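Local coordinates for HMG box-containing protein 1 (PDB 3QVE) that represses transcription by binding promoter regions of target genes, with roles in the cell cycle and the Wnt pathway, and carries an AXH domain, at residues A[52-56]-A[57-61]. Numbering follows the deposited sequence.
Sequences KGYGS and DGLKL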
loop_
_atom_site.group_PDB
_atom_site.type_symbol
_atom_site.label_atom_id
_atom_site.label_comp_id
_atom_site.label_asym_id
_atom_site.label_seq_id
_atom_site.Cartn_x
_atom_site.Cartn_y
_atom_site.Cartn_z
ATOM N N LYS A 52 3.967 4.216 14.632
ATOM C CA LYS A 52 2.582 4.527 14.966
ATOM C C LYS A 52 2.178 5.796 14.221
ATOM O O LYS A 52 2.881 6.815 14.307
ATOM C CB LYS A 52 2.379 4.736 16.476
ATOM C CG LYS A 52 0.944 5.180 16.851
ATOM C CD LYS A 52 0.790 5.569 18.328
ATOM C CE LYS A 52 -0.635 6.041 18.623
ATOM N NZ LYS A 52 -0.757 6.708 19.949
ATOM N N GLY A 53 1.060 5.731 13.490
ATOM C CA GLY A 53 0.540 6.907 12.820
ATOM C C GLY A 53 1.193 7.146 11.464
ATOM O O GLY A 53 0.821 8.104 10.783
ATOM N N TYR A 54 2.143 6.300 11.053
ATOM C CA TYR A 54 2.793 6.489 9.760
ATOM C C TYR A 54 1.758 6.439 8.643
ATOM O O TYR A 54 1.004 5.493 8.530
ATOM C CB TYR A 54 3.852 5.443 9.490
ATOM C CG TYR A 54 4.606 5.694 8.193
ATOM C CD1 TYR A 54 5.829 6.394 8.182
ATOM C CD2 TYR A 54 4.119 5.202 6.986
ATOM C CE1 TYR A 54 6.513 6.596 6.973
ATOM C CE2 TYR A 54 4.777 5.404 5.777
ATOM C CZ TYR A 54 5.979 6.104 5.781
ATOM O OH TYR A 54 6.592 6.315 4.570
ATOM N N GLY A 55 1.732 7.488 7.832
ATOM C CA GLY A 55 0.846 7.571 6.699
ATOM C C GLY A 55 -0.619 7.771 7.021
ATOM O O GLY A 55 -1.478 7.430 6.200
ATOM N N SER A 56 -0.917 8.295 8.199
ATOM C CA SER A 56 -2.303 8.436 8.641
ATOM C C SER A 56 -3.137 9.427 7.784
ATOM O O SER A 56 -4.339 9.392 7.808
ATOM C CB SER A 56 -2.341 8.897 10.116
ATOM O OG SER A 56 -1.677 10.131 10.233
ATOM N N ASP A 57 -2.483 10.343 7.094
ATOM C CA ASP A 57 -3.133 11.225 6.158
ATOM C C ASP A 57 -3.154 10.665 4.732
ATOM O O ASP A 57 -3.515 11.375 3.820
ATOM C CB ASP A 57 -2.414 12.579 6.101
ATOM C CG ASP A 57 -2.513 13.347 7.389
ATOM O OD1 ASP A 57 -3.651 13.554 7.835
ATOM O OD2 ASP A 57 -1.463 13.750 7.933
ATOM N N GLY A 58 -2.726 9.426 4.532
ATOM C CA GLY A 58 -2.613 8.880 3.194
ATOM C C GLY A 58 -1.189 8.764 2.723
ATOM O O GLY A 58 -0.270 9.398 3.269
ATOM N N LEU A 59 -1.014 7.925 1.703
ATOM C CA LEU A 59 0.297 7.678 1.094
ATOM C C LEU A 59 0.221 8.068 -0.391
ATOM O O LEU A 59 -0.558 7.496 -1.145
ATOM C CB LEU A 59 0.660 6.199 1.241
ATOM C CG LEU A 59 1.010 5.765 2.681
ATOM C CD1 LEU A 59 1.119 4.248 2.740
ATOM C CD2 LEU A 59 2.284 6.427 3.164
ATOM N N LYS A 60 0.980 9.088 -0.767
ATOM C CA LYS A 60 0.985 9.562 -2.122
ATOM C C LYS A 60 1.942 8.720 -2.964
ATOM O O LYS A 60 3.112 8.621 -2.659
ATOM C CB LYS A 60 1.392 11.020 -2.150
ATOM C CG LYS A 60 1.329 11.691 -3.530
ATOM C CD LYS A 60 1.785 13.163 -3.364
ATOM C CE LYS A 60 1.779 13.915 -4.658
ATOM N NZ LYS A 60 2.128 15.347 -4.468
ATOM N N LEU A 61 1.437 8.109 -4.019
ATOM C CA LEU A 61 2.289 7.306 -4.907
ATOM C C LEU A 61 3.183 8.202 -5.709
ATOM O O LEU A 61 2.697 9.137 -6.354
ATOM C CB LEU A 61 1.414 6.493 -5.868
ATOM C CG LEU A 61 2.117 5.607 -6.896
ATOM C CD1 LEU A 61 2.820 4.481 -6.152
ATOM C CD2 LEU A 61 1.093 5.081 -7.908
#
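Gly58 N donates to Gly55 O at 2.9 Å, closing a type I beta turn whose two middle residues are Ser56 and Asp57. The donor stands above the carbonyl plane, 59° out of it. With the chain bent back in this way, the CD2 methyl of Leu59 comes 4.0 Å from Gly55 CA. The same methyl lies 3.8 Å from Tyr54 CE2. The two side chains run nearly perpendicular, the methyl approaching the ring obliquely. Tyr54 reaches it because its CG lies anti to the backbone N (chi1 -176°), which swings the ring toward Leu59, CE2 first.

One step further out, a type II turn from Gly53 to Ser56 is closed by Ser56 N and Gly53 O, 3.1 Å apart, so the two turns overlap at Gly55 and Ser56. Gly55, at positive phi (71°), belongs to both turns and lets the Leu59 methyl come close over its CA. His10 is a second donor to Gly55 O, while the Tyr54 hydroxyl bonds to Gly87 O and its ring meets Phe20 edge-to-face. The two overlapping turns lead the loop after helix 31-37 into strand 59-69 of the AXH domain, where Leu59 pairs through its backbone with Cys131 and packs on Phe79 of strand 72-80.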